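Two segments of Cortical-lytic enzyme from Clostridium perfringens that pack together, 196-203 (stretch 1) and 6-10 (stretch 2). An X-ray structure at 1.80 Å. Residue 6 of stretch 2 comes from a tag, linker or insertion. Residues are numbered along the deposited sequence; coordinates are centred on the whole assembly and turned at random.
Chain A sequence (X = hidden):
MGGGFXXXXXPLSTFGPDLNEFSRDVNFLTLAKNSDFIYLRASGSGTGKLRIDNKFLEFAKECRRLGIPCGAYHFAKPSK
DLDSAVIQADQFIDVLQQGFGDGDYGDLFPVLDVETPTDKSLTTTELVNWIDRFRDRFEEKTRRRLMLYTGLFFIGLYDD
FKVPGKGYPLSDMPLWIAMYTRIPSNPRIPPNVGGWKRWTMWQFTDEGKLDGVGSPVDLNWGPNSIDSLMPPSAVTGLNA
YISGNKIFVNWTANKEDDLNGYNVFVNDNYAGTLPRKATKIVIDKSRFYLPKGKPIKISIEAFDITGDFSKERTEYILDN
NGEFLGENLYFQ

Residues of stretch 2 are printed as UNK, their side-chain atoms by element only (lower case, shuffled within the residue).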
ATOM      1  N   TRP A 196      15.159  -0.720 -12.649  1.00  9.84           N
ATOM      2  CA  TRP A 196      14.586   0.151 -11.639  1.00 11.26           C
ATOM      3  C   TRP A 196      13.677   1.177 -12.292  1.00  7.78           C
ATOM      4  O   TRP A 196      14.110   1.930 -13.173  1.00  8.94           O
ATOM      5  CB  TRP A 196      15.705   0.853 -10.872  1.00  8.58           C
ATOM      6  CG  TRP A 196      16.266   0.029  -9.739  1.00  5.87           C
ATOM      7  CD1 TRP A 196      15.624  -0.310  -8.567  1.00  4.91           C
ATOM      8  CD2 TRP A 196      17.585  -0.529  -9.643  1.00  6.86           C
ATOM      9  NE1 TRP A 196      16.458  -1.048  -7.771  1.00  4.09           N
ATOM     10  CE2 TRP A 196      17.675  -1.176  -8.399  1.00  4.00           C
ATOM     11  CE3 TRP A 196      18.708  -0.525 -10.486  1.00  7.77           C
ATOM     12  CZ2 TRP A 196      18.822  -1.847  -7.994  1.00  5.78           C
ATOM     13  CZ3 TRP A 196      19.849  -1.178 -10.068  1.00  8.51           C
ATOM     14  CH2 TRP A 196      19.897  -1.831  -8.836  1.00  8.13           C
ATOM     15  N   LYS A 197      12.411   1.201 -11.874  1.00  8.21           N
ATOM     16  CA  LYS A 197      11.493   2.223 -12.381  1.00  7.09           C
ATOM     17  C   LYS A 197      11.910   3.621 -11.952  1.00  9.98           C
ATOM     18  O   LYS A 197      11.718   4.584 -12.696  1.00 10.66           O
ATOM     19  CB  LYS A 197      10.074   1.960 -11.907  1.00 13.12           C
ATOM     20  CG  LYS A 197       9.538   0.581 -12.233  1.00 16.45           C
ATOM     21  CD  LYS A 197       9.276   0.426 -13.694  1.00 23.58           C
ATOM     22  CE  LYS A 197       8.428  -0.823 -13.963  1.00 37.73           C
ATOM     23  NZ  LYS A 197       7.238  -0.946 -13.015  1.00 36.84           N
ATOM     24  N   ARG A 198      12.453   3.756 -10.750  1.00  7.87           N
ATOM     25  CA  ARG A 198      12.810   5.057 -10.201  1.00  8.62           C
ATOM     26  C   ARG A 198      14.052   4.925  -9.340  1.00  9.07           C
ATOM     27  O   ARG A 198      14.321   3.855  -8.784  1.00  9.51           O
ATOM     28  CB  ARG A 198      11.694   5.628  -9.316  1.00 13.27           C
ATOM     29  CG  ARG A 198      10.453   6.014 -10.024  1.00 16.96           C
ATOM     30  CD  ARG A 198       9.372   6.397  -9.016  1.00 29.28           C
ATOM     31  NE  ARG A 198       9.781   7.491  -8.125  1.00 28.43           N
ATOM     32  CZ  ARG A 198       9.885   8.766  -8.498  1.00 25.83           C
ATOM     33  NH1 ARG A 198       9.632   9.126  -9.761  1.00 27.28           N
ATOM     34  NH2 ARG A 198      10.250   9.686  -7.607  1.00 26.53           N
ATOM     35  N   TRP A 199      14.790   6.029  -9.219  1.00  8.11           N
ATOM     36  CA  TRP A 199      15.750   6.164  -8.135  1.00  8.44           C
ATOM     37  C   TRP A 199      15.076   6.765  -6.914  1.00  5.99           C
ATOM     38  O   TRP A 199      14.174   7.601  -7.008  1.00  5.67           O
ATOM     39  CB  TRP A 199      16.980   6.994  -8.522  1.00  6.87           C
ATOM     40  CG  TRP A 199      16.809   8.382  -9.083  1.00  7.39           C
ATOM     41  CD1 TRP A 199      16.892   8.746 -10.393  1.00  9.10           C
ATOM     42  CD2 TRP A 199      16.682   9.602  -8.342  1.00  8.33           C
ATOM     43  NE1 TRP A 199      16.751  10.108 -10.520  1.00  9.48           N
ATOM     44  CE2 TRP A 199      16.623  10.657  -9.274  1.00  9.75           C
ATOM     45  CE3 TRP A 199      16.540   9.896  -6.997  1.00  6.42           C
ATOM     46  CZ2 TRP A 199      16.474  11.970  -8.890  1.00  7.10           C
ATOM     47  CZ3 TRP A 199      16.377  11.210  -6.619  1.00  7.87           C
ATOM     48  CH2 TRP A 199      16.335  12.228  -7.555  1.00 10.60           C
ATOM     49  N   THR A 200      15.498   6.286  -5.758  1.00  5.82           N
ATOM     50  CA  THR A 200      15.071   6.843  -4.494  1.00  7.66           C
ATOM     51  C   THR A 200      15.979   7.996  -4.070  1.00  5.92           C
ATOM     52  O   THR A 200      15.488   9.016  -3.563  1.00  7.37           O
ATOM     53  CB  THR A 200      15.059   5.721  -3.451  1.00  7.88           C
ATOM     54  OG1 THR A 200      14.078   4.753  -3.847  1.00  8.25           O
ATOM     55  CG2 THR A 200      14.773   6.232  -2.078  1.00  6.30           C
ATOM     56  N   MET A 201      17.296   7.841  -4.248  1.00  4.70           N
ATOM     57  CA  MET A 201      18.249   8.931  -4.037  1.00  5.99           C
ATOM     58  C   MET A 201      19.248   8.944  -5.182  1.00  8.87           C
ATOM     59  O   MET A 201      19.489   7.927  -5.836  1.00  5.23           O
ATOM     60  CB  MET A 201      18.984   8.794  -2.711  1.00  5.43           C
ATOM     61  CG  MET A 201      18.096   8.976  -1.504  1.00 17.93           C
ATOM     62  SD  MET A 201      18.986   8.885   0.096  1.00 18.30           S
ATOM     63  CE  MET A 201      20.621   9.423  -0.284  1.00  5.16           C
ATOM     64  N   TRP A 202      19.801  10.119  -5.423  1.00  4.12           N
ATOM     65  CA  TRP A 202      20.782  10.354  -6.479  1.00  5.25           C
ATOM     66  C   TRP A 202      21.958  11.112  -5.873  1.00  6.79           C
ATOM     67  O   TRP A 202      21.794  12.250  -5.419  1.00  6.19           O
ATOM     68  CB  TRP A 202      20.150  11.140  -7.627  1.00  7.96           C
ATOM     69  CG  TRP A 202      21.095  11.696  -8.658  1.00  8.29           C
ATOM     70  CD1 TRP A 202      22.349  11.265  -8.965  1.00  8.19           C
ATOM     71  CD2 TRP A 202      20.839  12.826  -9.513  1.00  6.22           C
ATOM     72  NE1 TRP A 202      22.889  12.045  -9.985  1.00  8.65           N
ATOM     73  CE2 TRP A 202      21.979  13.019 -10.315  1.00  8.25           C
ATOM     74  CE3 TRP A 202      19.747  13.677  -9.676  1.00  9.33           C
ATOM     75  CZ2 TRP A 202      22.050  14.030 -11.267  1.00  6.83           C
ATOM     76  CZ3 TRP A 202      19.826  14.686 -10.613  1.00  8.60           C
ATOM     77  CH2 TRP A 202      20.957  14.850 -11.399  1.00  9.13           C
ATOM     78  N   GLN A 203      23.118  10.454  -5.816  1.00  7.37           N
ATOM     79  CA  GLN A 203      24.365  11.088  -5.407  1.00  5.21           C
ATOM     80  C   GLN A 203      24.937  11.776  -6.639  1.00  5.88           C
ATOM     81  O   GLN A 203      25.371  11.102  -7.581  1.00  7.23           O
ATOM     82  CB  GLN A 203      25.349  10.062  -4.868  1.00  5.39           C
ATOM     83  CG  GLN A 203      26.533  10.680  -4.147  1.00  7.54           C
ATOM     84  CD  GLN A 203      27.482   9.612  -3.705  1.00  7.14           C
ATOM     85  OE1 GLN A 203      28.152   8.995  -4.521  1.00  9.81           O
ATOM     86  NE2 GLN A 203      27.539   9.378  -2.394  1.00  6.15           N
ATOM     87  N   UNK A   6      14.496   9.258 -18.354  1.00 18.56           N
ATOM     88  CA  UNK A   6      15.362   9.557 -17.227  1.00 15.23           C
ATOM     89  C   UNK A   6      14.534  10.277 -16.189  1.00 11.18           C
ATOM     90  O   UNK A   6      13.398  10.678 -16.443  1.00 13.22           O
ATOM     91  c   UNK A   6      16.564  10.414 -17.634  1.00 13.27           C
ATOM     92  N   UNK A   7      15.134  10.481 -15.025  1.00 11.46           N
ATOM     93  CA  UNK A   7      14.446  11.008 -13.859  1.00 11.22           C
ATOM     94  C   UNK A   7      15.304  12.108 -13.251  1.00 13.89           C
ATOM     95  O   UNK A   7      16.367  11.836 -12.687  1.00  8.71           O
ATOM     96  n   UNK A   7      13.444   9.618  -9.250  1.00 12.45           N
ATOM     97  c   UNK A   7      13.522   9.246 -10.520  1.00 10.16           C
ATOM     98  c   UNK A   7      13.565  10.358 -11.537  1.00 11.10           C
ATOM     99  c   UNK A   7      14.173   9.895 -12.840  1.00 10.34           C
ATOM    100  o   UNK A   7      13.616   8.070 -10.859  1.00 10.19           O
ATOM    101  N   UNK A   8      14.836  13.338 -13.361  1.00 11.43           N
ATOM    102  CA  UNK A   8      15.505  14.469 -12.736  1.00 12.70           C
ATOM    103  C   UNK A   8      15.061  14.599 -11.280  1.00 10.34           C
ATOM    104  O   UNK A   8      14.070  13.992 -10.847  1.00  9.12           O
ATOM    105  c   UNK A   8      15.179  15.744 -13.511  1.00 13.36           C
ATOM    106  o   UNK A   8      16.155  17.846 -14.011  1.00 18.98           O
ATOM    107  o   UNK A   8      16.998  16.738 -12.330  1.00 16.12           O
ATOM    108  c   UNK A   8      16.178  16.857 -13.257  1.00 15.27           C
ATOM    109  N   UNK A   9      15.813  15.401 -10.510  1.00  8.40           N
ATOM    110  CA  UNK A   9      15.290  15.909  -9.249  1.00 11.88           C
ATOM    111  C   UNK A   9      14.264  16.996  -9.549  1.00 12.82           C
ATOM    112  O   UNK A   9      14.042  17.356 -10.701  1.00 12.75           O
ATOM    113  c   UNK A   9      16.710  19.238  -7.145  1.00 18.04           C
ATOM    114  c   UNK A   9      16.421  16.420  -8.346  1.00 10.06           C
ATOM    115  c   UNK A   9      17.278  17.543  -8.939  1.00 13.57           C
ATOM    116  n   UNK A   9      16.247  20.615  -6.847  1.00 19.09           N
ATOM    117  c   UNK A   9      16.750  18.931  -8.639  1.00 14.94           C
ATOM    118  N   UNK A  10      13.601  17.491  -8.506  1.00 12.84           N
ATOM    119  CA  UNK A  10      12.571  18.516  -8.704  1.00 13.98           C
ATOM    120  C   UNK A  10      12.542  19.458  -7.500  1.00 14.17           C
ATOM    121  O   UNK A  10      13.303  19.262  -6.547  1.00 12.68           O
ATOM    122  c   UNK A  10      11.198  17.871  -8.935  1.00 14.04           C
ATOM    123  n   UNK A  10      10.803  15.910  -7.606  1.00 12.10           N
ATOM    124  o   UNK A  10      10.041  17.874  -6.816  1.00 13.20           O
ATOM    125  c   UNK A  10      10.640  17.214  -7.688  1.00 11.00           C
TER
HETATM  126  O   HOH W   1      12.079   7.204 -13.068  1.00 19.59           O

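Position 6 carries a single side-chain atom, a carbon, bonded to CA. It points away from stretch 1, and this carbon, CB, lies 7.1 Å from NE1 of Trp199, its nearest approach, so the contact gives no help; one carbon with no continuation identifies Ala6, which here comes from an expression tag.

Position 7 has five side-chain atoms: three carbons in a row, the third carrying one oxygen and one nitrogen. CA to CB points toward stretch 1, and the chain is extended, with chi1 175° (t) and chi2 -171° (t). Element labels separate an amide from a carboxylate, and the surroundings agree: the oxygen lies 2.9 Å from the backbone N of Trp199, a donor, while the nitrogen lies 3.1 Å from the O of Trp199, an acceptor. Three carbons ending in an amide make this Gln7.

Position 8 has four side-chain atoms, two carbons with two oxygens on the second. Its CB points away, yet the end of the side chain comes nearer, one oxygen lying 3.9 Å from CZ3 of Trp202, at the edge of that ring. A carboxylate one carbon beyond CB is Asp8. Its OD1 also accepts a weak hydrogen bond of 2.6 Å from the backbone N of position 9, with an N-H...O angle of 120°.

Position 9 shows four carbons in an unbranched row ending in nitrogen. CB is 4.3 Å from CH2 of Trp199 and the next carbon is 4.2 Å from CZ3 of Trp202, whereas the end of the chain leads away. The row of four carbons with its terminal nitrogen defines Lys9; NZ makes a weak 3.3 Å hydrogen bond to O of position 10.

Position 10 has two side-chain carbons, the second bearing one oxygen and one nitrogen. The side chain makes no contact with stretch 1, its nitrogen lying 6.2 Å from NH2 of Arg198 at the nearest approach. The short amide is Asn10.

The contact turns on Gln7, which accounts for the largest covered area, 129 Å². Its amide pairs with the backbone of Trp199 through N to OE1 (152°) and NE2 to O (161°), so one planar group satisfies both a donor and an acceptor of the same residue. A third hydrogen bond, Trp199 NE1 to Gln7 O at 2.8 Å and 163°, ties the indole to the backbone of Gln7, and CD of Gln7 lies over a face of that ring. NE2 also lies over one face of the Arg198 guanidinium. The O of water 1 lies 2.8 Å from Gln7 OE1 and 2.7 Å from Lys197 O, within hydrogen-bonding reach of both, beside the amide pairing.

Stretch 2, residues 6-10: AQDKN
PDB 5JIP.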